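Side-chain contacts in homoserine dehydrogenase (Staphylococcus aureus M1064, PDB 4PG7), which catalyses the NAD(P)-dependent interconversion of homoserine and aspartate semialdehyde in the aspartic acid pathway and carries a C-terminal ACT domain: residues K22-A27 against N336-F341; D126-H131 against I238-V243; L262-K267 against S404-N409. All coordinates share one frame; numbering follows the deposited sequence. Where two conformers were deposited one is given.

Interaction 1 of 3, residues K22-A27 against N336-F341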
loop_
_atom_site.group_PDB
_atom_site.type_symbol
_atom_site.label_atom_id
_atom_site.label_comp_id
_atom_site.label_asym_id
_atom_site.label_seq_id
_atom_site.Cartn_x
_atom_site.Cartn_y
_atom_site.Cartn_z
ATOM N N LYS A 22 -24.463 -18.504 -21.398
ATOM C CA LYS A 22 -25.118 -17.215 -21.601
ATOM C C LYS A 22 -24.188 -16.248 -22.347
ATOM O O LYS A 22 -23.005 -16.097 -22.004
ATOM C CB LYS A 22 -25.545 -16.612 -20.261
ATOM N N LYS A 23 -24.732 -15.611 -23.377
ATOM C CA LYS A 23 -24.030 -14.575 -24.128
ATOM C C LYS A 23 -24.114 -13.245 -23.357
ATOM O O LYS A 23 -25.204 -12.803 -22.953
ATOM C CB LYS A 23 -24.671 -14.424 -25.512
ATOM C CG LYS A 23 -23.739 -14.596 -26.699
ATOM C CD LYS A 23 -24.450 -14.201 -27.990
ATOM C CE LYS A 23 -23.744 -14.689 -29.240
ATOM N NZ LYS A 23 -23.730 -16.167 -29.377
ATOM N N LEU A 24 -22.960 -12.634 -23.125
ATOM C CA LEU A 24 -22.891 -11.285 -22.561
ATOM C C LEU A 24 -22.544 -10.329 -23.688
ATOM O O LEU A 24 -21.406 -10.304 -24.170
ATOM C CB LEU A 24 -21.844 -11.199 -21.448
ATOM C CG LEU A 24 -22.384 -11.246 -20.024
ATOM C CD1 LEU A 24 -21.248 -11.431 -19.028
ATOM C CD2 LEU A 24 -23.148 -9.972 -19.703
ATOM N N ASN A 25 -23.533 -9.552 -24.113
ATOM C CA ASN A 25 -23.354 -8.628 -25.226
ATOM C C ASN A 25 -22.851 -7.287 -24.706
ATOM O O ASN A 25 -23.471 -6.663 -23.836
ATOM C CB ASN A 25 -24.660 -8.461 -25.985
ATOM C CG ASN A 25 -25.011 -9.684 -26.824
ATOM O OD1 ASN A 25 -24.214 -10.144 -27.631
ATOM N ND2 ASN A 25 -26.204 -10.202 -26.637
ATOM N N ILE A 26 -21.694 -6.866 -25.196
ATOM C CA ILE A 26 -21.107 -5.617 -24.736
ATOM C C ILE A 26 -20.814 -4.691 -25.906
ATOM O O ILE A 26 -20.728 -5.120 -27.065
ATOM C CB ILE A 26 -19.832 -5.858 -23.885
ATOM C CG1 ILE A 26 -18.616 -6.220 -24.744
ATOM C CG2 ILE A 26 -20.073 -6.956 -22.862
ATOM C CD1 ILE A 26 -17.313 -6.250 -23.951
ATOM N N ALA A 27 -20.672 -3.419 -25.580
ATOM C CA ALA A 27 -20.186 -2.420 -26.513
ATOM C C ALA A 27 -19.029 -1.624 -25.897
ATOM O O ALA A 27 -19.004 -1.367 -24.682
ATOM C CB ALA A 27 -21.312 -1.500 -26.909
ATOM N N ASN A 336 -16.200 -9.290 -13.038
ATOM C CA ASN A 336 -16.935 -9.135 -11.795
ATOM C C ASN A 336 -18.410 -8.901 -12.039
ATOM O O ASN A 336 -19.246 -9.523 -11.408
ATOM C CB ASN A 336 -16.410 -7.972 -10.984
ATOM C CG ASN A 336 -16.788 -8.072 -9.521
ATOM O OD1 ASN A 336 -16.130 -8.760 -8.727
ATOM N ND2 ASN A 336 -17.862 -7.393 -9.157
ATOM N N VAL A 337 -18.718 -7.972 -12.937
ATOM C CA VAL A 337 -20.100 -7.688 -13.288
ATOM C C VAL A 337 -20.741 -8.929 -13.923
ATOM O O VAL A 337 -21.909 -9.198 -13.699
ATOM C CB VAL A 337 -20.202 -6.473 -14.238
ATOM C CG1 VAL A 337 -21.619 -6.316 -14.772
ATOM C CG2 VAL A 337 -19.771 -5.206 -13.517
ATOM N N ALA A 338 -19.971 -9.684 -14.700
ATOM C CA ALA A 338 -20.467 -10.932 -15.280
ATOM C C ALA A 338 -20.810 -11.967 -14.209
ATOM O O ALA A 338 -21.865 -12.597 -14.266
ATOM C CB ALA A 338 -19.454 -11.511 -16.252
ATOM N N LEU A 339 -19.922 -12.135 -13.231
ATOM C CA LEU A 339 -20.118 -13.137 -12.178
ATOM C C LEU A 339 -21.311 -12.831 -11.270
ATOM O O LEU A 339 -22.016 -13.751 -10.855
ATOM C CB LEU A 339 -18.846 -13.277 -11.334
ATOM N N PHE A 340 -21.535 -11.551 -10.975
ATOM C CA PHE A 340 -22.671 -11.123 -10.154
ATOM C C PHE A 340 -23.835 -10.610 -11.020
ATOM O O PHE A 340 -24.721 -9.908 -10.528
ATOM C CB PHE A 340 -22.222 -10.048 -9.149
ATOM C CG PHE A 340 -21.018 -10.440 -8.331
ATOM N N PHE A 341 -23.819 -10.965 -12.307
ATOM C CA PHE A 341 -24.843 -10.568 -13.281
ATOM C C PHE A 341 -26.276 -11.007 -12.923
ATOM O O PHE A 341 -27.182 -10.166 -12.811
ATOM C CB PHE A 341 -24.444 -11.094 -14.678
ATOM C CG PHE A 341 -25.341 -10.628 -15.790
ATOM C CD1 PHE A 341 -25.145 -9.378 -16.354
ATOM C CD2 PHE A 341 -26.370 -11.432 -16.285
ATOM C CE1 PHE A 341 -25.954 -8.923 -17.378
ATOM C CE2 PHE A 341 -27.181 -10.981 -17.313
ATOM C CZ PHE A 341 -26.971 -9.725 -17.861
#
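One face of the Phe341 ring takes the methyl CD2 of Leu24, a CH-pi contact in which CD2 stands 4.2 Å from the centroid of the Phe341 ring and 26° off its normal. The methyl is not centred on the ring: it leans toward one side, with Leu24 CD2 3.8 Å from Phe341 CE1. Leu24 belongs to strand 22-29, a central strand of the six-stranded parallel sheet of the Rossmann-type nucleotide-binding domain, and Phe341 follows the end of helix 323-339, which comes back to this domain some 300 residues later. The leucine and the phenylalanine run in opposing directions, each passing alongside the other. With CG of Phe341 anti to its own N (chi1 -174°), the ring is carried off the end of the helix and over the leucine. Leu24 thus works with both branches, CD2 under the ring and CD1 against the last turn of the helix.

Hydrophobic contact alone joins the segments, for no hydrogen bond crosses between 22-27 and 336-341. The strand spends its backbone groups on the sheet, Leu24 pairing with Asp56 and Val58 of strand 55-63. Ile95 of strand 95-98 touches both Leu24 and Val337, so the helix end lies against more than one strand. Tightest of all is the meeting of Leu24 CD1 with Ala338 CB at 3.3 Å, shorter than usual for two methyl carbons.

Interaction 2 of 3, residues D126-H131 against I238-V243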
loop_
_atom_site.group_PDB
_atom_site.type_symbol
_atom_site.label_atom_id
_atom_site.label_comp_id
_atom_site.label_asym_id
_atom_site.label_seq_id
_atom_site.Cartn_x
_atom_site.Cartn_y
_atom_site.Cartn_z
ATOM N N ASP A 126 -10.912 11.599 -17.275
ATOM C CA ASP A 126 -11.356 12.968 -17.076
ATOM C C ASP A 126 -12.472 13.094 -16.046
ATOM O O ASP A 126 -12.825 14.209 -15.677
ATOM C CB ASP A 126 -11.805 13.564 -18.406
ATOM C CG ASP A 126 -10.740 13.456 -19.475
ATOM O OD1 ASP A 126 -9.586 13.830 -19.199
ATOM O OD2 ASP A 126 -11.047 12.975 -20.594
ATOM N N LEU A 127 -13.051 11.970 -15.610
ATOM C CA LEU A 127 -14.123 11.991 -14.600
ATOM C C LEU A 127 -13.603 12.519 -13.262
ATOM O O LEU A 127 -12.530 12.131 -12.799
ATOM C CB LEU A 127 -14.691 10.592 -14.352
ATOM C CG LEU A 127 -15.837 10.001 -15.194
ATOM C CD1 LEU A 127 -16.354 10.886 -16.328
ATOM C CD2 LEU A 127 -15.567 8.559 -15.546
ATOM N N LEU A 128 -14.394 13.381 -12.641
ATOM C CA LEU A 128 -14.076 13.950 -11.345
ATOM C C LEU A 128 -15.154 13.484 -10.373
ATOM O O LEU A 128 -16.037 12.689 -10.747
ATOM C CB LEU A 128 -13.983 15.474 -11.451
ATOM C CG LEU A 128 -12.768 15.942 -12.264
ATOM C CD1 LEU A 128 -12.866 17.408 -12.665
ATOM C CD2 LEU A 128 -11.474 15.701 -11.514
ATOM N N ALA A 129 -15.085 13.961 -9.132
ATOM C CA ALA A 129 -15.941 13.458 -8.080
ATOM C C ALA A 129 -17.417 13.737 -8.370
ATOM O O ALA A 129 -18.258 12.874 -8.135
ATOM C CB ALA A 129 -15.555 14.052 -6.738
ATOM N N VAL A 130 -17.710 14.936 -8.865
ATOM C CA VAL A 130 -19.080 15.326 -9.219
ATOM C C VAL A 130 -19.689 14.277 -10.155
ATOM O O VAL A 130 -20.822 13.816 -9.956
ATOM C CB VAL A 130 -19.122 16.723 -9.890
ATOM C CG1 VAL A 130 -20.503 17.019 -10.476
ATOM C CG2 VAL A 130 -18.779 17.811 -8.878
ATOM N N HIS A 131 -18.891 13.865 -11.130
ATOM C CA HIS A 131 -19.331 12.924 -12.134
ATOM C C HIS A 131 -19.533 11.523 -11.564
ATOM O O HIS A 131 -20.550 10.879 -11.844
ATOM C CB HIS A 131 -18.335 12.945 -13.305
ATOM C CG HIS A 131 -18.122 14.323 -13.855
ATOM N ND1 HIS A 131 -16.918 14.990 -13.775
ATOM C CD2 HIS A 131 -18.995 15.197 -14.406
ATOM C CE1 HIS A 131 -17.040 16.195 -14.300
ATOM N NE2 HIS A 131 -18.295 16.348 -14.683
ATOM N N ILE A 238 -15.625 17.353 -3.867
ATOM C CA ILE A 238 -15.106 18.710 -4.039
ATOM C C ILE A 238 -14.920 18.975 -5.514
ATOM O O ILE A 238 -14.816 18.046 -6.293
ATOM C CB ILE A 238 -13.777 18.933 -3.282
ATOM C CG1 ILE A 238 -12.626 18.117 -3.885
ATOM C CG2 ILE A 238 -13.956 18.595 -1.813
ATOM C CD1 ILE A 238 -11.284 18.397 -3.234
ATOM N N LYS A 239 -14.850 20.246 -5.891
ATOM C CA LYS A 239 -14.609 20.620 -7.279
ATOM C C LYS A 239 -13.116 20.789 -7.530
ATOM O O LYS A 239 -12.356 21.124 -6.607
ATOM C CB LYS A 239 -15.325 21.939 -7.578
ATOM C CG LYS A 239 -16.847 21.894 -7.421
ATOM C CD LYS A 239 -17.454 23.295 -7.525
ATOM N N LEU A 240 -12.689 20.592 -8.779
ATOM C CA LEU A 240 -11.304 20.804 -9.133
ATOM C C LEU A 240 -10.828 22.192 -8.701
ATOM O O LEU A 240 -9.705 22.339 -8.228
ATOM C CB LEU A 240 -11.066 20.603 -10.631
ATOM C CG LEU A 240 -9.631 20.771 -11.162
ATOM C CD1 LEU A 240 -8.650 19.861 -10.430
ATOM C CD2 LEU A 240 -9.596 20.493 -12.668
ATOM N N ASN A 241 -11.663 23.208 -8.867
ATOM C CA ASN A 241 -11.222 24.555 -8.547
ATOM C C ASN A 241 -11.212 24.859 -7.043
ATOM O O ASN A 241 -10.731 25.892 -6.655
ATOM C CB ASN A 241 -12.003 25.613 -9.350
ATOM C CG ASN A 241 -13.474 25.633 -9.016
ATOM O OD1 ASN A 241 -13.914 24.979 -8.073
ATOM N ND2 ASN A 241 -14.249 26.390 -9.790
ATOM N N ASP A 242 -11.732 23.955 -6.213
ATOM C CA ASP A 242 -11.555 24.041 -4.776
ATOM C C ASP A 242 -10.144 23.589 -4.349
ATOM O O ASP A 242 -9.760 23.822 -3.225
ATOM C CB ASP A 242 -12.582 23.167 -4.032
ATOM C CG ASP A 242 -14.033 23.618 -4.244
ATOM O OD1 ASP A 242 -14.278 24.834 -4.441
ATOM O OD2 ASP A 242 -14.930 22.733 -4.184
ATOM N N VAL A 243 -9.386 22.929 -5.217
ATOM C CA VAL A 243 -8.043 22.479 -4.852
ATOM C C VAL A 243 -7.056 23.622 -5.051
ATOM O O VAL A 243 -6.769 24.003 -6.166
ATOM C CB VAL A 243 -7.578 21.265 -5.674
ATOM C CG1 VAL A 243 -6.185 20.807 -5.230
ATOM C CG2 VAL A 243 -8.567 20.121 -5.538
HETATM O O HOH W 1 -15.585 16.932 -8.646
#
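Water 1 is gripped from both segments: it donates to Ile238 O at 2.7 Å and accepts from Val130 N at 2.9 Å, linking the first turn of helix 129-141 to the loop 238-243. The Ala129 N atom is also close to this water, at 3.1 Å. No direct hydrogen bond joins the segments, so the water carries the polar link between them.

Around it the contact is apolar and fairly loose. Leu128 reaches across with CD1 to Leu240 CB at 4.2 Å, and the two leucines meet at a slant. The CG of Leu128 sits opposite its carbonyl carbon (chi1 -69°), which sends the branch toward the loop, while Ala129 CB rests 4.1 Å from Ile238 O, the same carbonyl that holds the water.

Each segment is also braced internally. Leu128, at the N-cap position, gives its N-H to His131 ND1 at 3.2 Å, and the donor lies in the imidazole plane, only 3° out of it. In the loop, Lys239 N meets Asp242 OD2 from above the carboxylate plane at 3.0 Å, closing over the short 3-10 segment 240-242.

The contact joins the NAD-binding region to the following homoserine dehydrogenase region: helix 220-234 touches both segments, through Tyr231 on Ala129 and Ala223 on Leu240, and Ile238 packs behind on strand 278-289.

Interaction 3 of 3, residues L262-K267 against S404-N409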
loop_
_atom_site.group_PDB
_atom_site.type_symbol
_atom_site.label_atom_id
_atom_site.label_comp_id
_atom_site.label_asym_id
_atom_site.label_seq_id
_atom_site.Cartn_x
_atom_site.Cartn_y
_atom_site.Cartn_z
ATOM N N LEU A 262 18.499 21.860 5.896
ATOM C CA LEU A 262 17.557 21.861 7.027
ATOM C C LEU A 262 16.966 20.490 7.407
ATOM O O LEU A 262 16.248 20.384 8.413
ATOM C CB LEU A 262 16.414 22.819 6.728
ATOM C CG LEU A 262 16.838 24.294 6.671
ATOM C CD1 LEU A 262 15.803 25.077 5.897
ATOM C CD2 LEU A 262 17.001 24.843 8.072
ATOM N N GLY A 263 17.212 19.471 6.596
ATOM C CA GLY A 263 16.733 18.113 6.864
ATOM C C GLY A 263 15.511 17.664 6.076
ATOM O O GLY A 263 14.820 16.747 6.505
ATOM N N TYR A 264 15.239 18.300 4.935
ATOM C CA TYR A 264 14.020 18.070 4.164
ATOM C C TYR A 264 14.298 17.838 2.683
ATOM O O TYR A 264 15.273 18.360 2.143
ATOM C CB TYR A 264 13.081 19.280 4.251
ATOM C CG TYR A 264 12.640 19.620 5.647
ATOM C CD1 TYR A 264 11.475 19.051 6.194
ATOM C CD2 TYR A 264 13.412 20.459 6.449
ATOM C CE1 TYR A 264 11.090 19.344 7.502
ATOM C CE2 TYR A 264 13.034 20.778 7.749
ATOM C CZ TYR A 264 11.878 20.208 8.281
ATOM O OH TYR A 264 11.504 20.525 9.564
ATOM N N LYS A 265 13.417 17.068 2.045
ATOM C CA LYS A 265 13.326 16.981 0.606
ATOM C C LYS A 265 12.166 17.850 0.150
ATOM O O LYS A 265 11.308 18.212 0.954
ATOM C CB LYS A 265 13.050 15.542 0.192
ATOM C CG LYS A 265 14.235 14.627 0.441
ATOM C CD LYS A 265 14.055 13.351 -0.331
ATOM C CE LYS A 265 15.320 12.536 -0.379
ATOM N NZ LYS A 265 14.965 11.129 -0.690
ATOM N N ILE A 266 12.107 18.156 -1.131
ATOM C CA ILE A 266 10.951 18.851 -1.693
ATOM C C ILE A 266 10.191 17.887 -2.601
ATOM O O ILE A 266 10.789 17.257 -3.463
ATOM C CB ILE A 266 11.389 20.122 -2.439
ATOM C CG1 ILE A 266 12.068 21.082 -1.463
ATOM C CG2 ILE A 266 10.183 20.824 -3.068
ATOM C CD1 ILE A 266 12.393 22.448 -2.004
ATOM N N LYS A 267 8.889 17.771 -2.406
ATOM C CA LYS A 267 8.020 16.945 -3.250
ATOM C C LYS A 267 6.823 17.786 -3.630
ATOM O O LYS A 267 6.449 18.712 -2.893
ATOM C CB LYS A 267 7.518 15.684 -2.498
ATOM C CG LYS A 267 8.621 14.832 -1.864
ATOM C CD LYS A 267 9.388 14.041 -2.903
ATOM C CE LYS A 267 10.452 13.183 -2.251
ATOM N NZ LYS A 267 11.171 12.382 -3.266
ATOM N N SER A 404 8.980 25.492 16.983
ATOM C CA SER A 404 10.410 25.710 16.724
ATOM C C SER A 404 10.625 26.587 15.497
ATOM O O SER A 404 9.745 26.692 14.640
ATOM C CB SER A 404 11.121 24.383 16.512
ATOM O OG SER A 404 10.633 23.759 15.333
ATOM N N LEU A 405 11.829 27.150 15.427
ATOM C CA LEU A 405 12.261 28.029 14.362
ATOM C C LEU A 405 13.706 27.744 14.028
ATOM O O LEU A 405 14.551 27.712 14.910
ATOM C CB LEU A 405 12.150 29.462 14.826
ATOM C CG LEU A 405 12.804 30.562 13.986
ATOM C CD1 LEU A 405 12.145 30.722 12.627
ATOM C CD2 LEU A 405 12.732 31.843 14.781
ATOM N N ARG A 406 13.988 27.510 12.755
ATOM C CA ARG A 406 15.361 27.425 12.292
ATOM C C ARG A 406 15.506 28.276 11.041
ATOM O O ARG A 406 14.585 28.332 10.218
ATOM C CB ARG A 406 15.712 25.980 12.023
ATOM C CG ARG A 406 15.461 25.105 13.249
ATOM C CD ARG A 406 15.407 23.651 12.859
ATOM N NE ARG A 406 16.721 23.261 12.412
ATOM C CZ ARG A 406 16.964 22.508 11.356
ATOM N NH1 ARG A 406 15.964 22.062 10.597
ATOM N NH2 ARG A 406 18.219 22.248 11.062
ATOM N N VAL A 407 16.650 28.938 10.912
ATOM C CA VAL A 407 16.912 29.802 9.792
ATOM C C VAL A 407 18.145 29.316 9.043
ATOM O O VAL A 407 19.000 28.638 9.609
ATOM C CB VAL A 407 17.068 31.272 10.244
ATOM C CG1 VAL A 407 15.792 31.757 10.914
ATOM C CG2 VAL A 407 18.238 31.451 11.190
ATOM N N ALA A 408 18.226 29.650 7.767
ATOM C CA ALA A 408 19.347 29.263 6.934
ATOM C C ALA A 408 19.617 30.348 5.899
ATOM O O ALA A 408 18.692 31.073 5.493
ATOM C CB ALA A 408 19.044 27.977 6.207
ATOM N N ASN A 409 20.879 30.423 5.468
ATOM C CA ASN A 409 21.266 31.213 4.327
ATOM C C ASN A 409 20.641 30.615 3.085
ATOM O O ASN A 409 20.643 29.430 2.910
ATOM C CB ASN A 409 22.787 31.229 4.155
ATOM C CG ASN A 409 23.482 32.015 5.244
ATOM O OD1 ASN A 409 24.292 31.482 5.988
ATOM N ND2 ASN A 409 23.161 33.278 5.345
HETATM O O HOH W 2 12.928 22.184 11.057
#
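Leu262 and Ala408 are the closest backbone positions, their CA atoms 7.6 Å apart, too far for strand pairing, and the chain at Leu262 has just ended helix 253-262 in a Schellman motif whose Gly263 takes positive phi (102°) before strand 264-275 begins. Strand 404-411 belongs to the C-terminal ACT domain, so the contact ties that domain to the end of a helix in the preceding region.

Arg406 supplies the polar part of it, and Leu262 the apolar part. The arginine is modelled in two positions, and its contacts with Leu262 and water 2 are those of one of them. In that position Arg406 NH1 donates to Leu262 O at 2.8 Å with an almost straight N-H...O angle of 171°, using a lone pair in the carbonyl plane, and the oxygen also lies near the guanidinium plane. The arginine chain bends at its third torsion (chi3 67°), which brings the flat group round to the helix end. There the Leu262 methyl CD2 lies over one guanidinium face, displaced toward its rim, 3.9 Å from Arg406 NH1. A partial negative charge gathered at the C-terminal end of the helix would probably suit the cationic group. The same leucine methyl also meets Ala408 CB at 4.2 Å, and Val418 of strand 414-422 touches Leu262 as well.

Tyr264 comes in by way of water. Arg406 NH1 donates to water 2 at 3.1 Å, in the guanidinium plane, and so has two polar partners; the same water lies at the edge of the tyrosine ring, in its plane, just 2.6 Å from Tyr264 OH.

The three contacts run the length of an elongated chain. Interactions 1 and 3 lie on opposite sides of its centre, their centres 56 Å apart, with interaction 2 about 30 Å from the first and 33 Å from the third. Along the sequence, interaction 2 lies wholly within the span of interaction 1, whereas interactions 1 and 3 interleave. Interaction 1 brings helix 323-339 back to the nucleotide-binding sheet, interaction 2 joins helix 129-141 to the central region, and interaction 3 connects that region to the ACT domain, so that together they join the three regions of one chain. Strand 278-289 pairs with strand 264-275 of interaction 3 and packs against Ile238 of interaction 2.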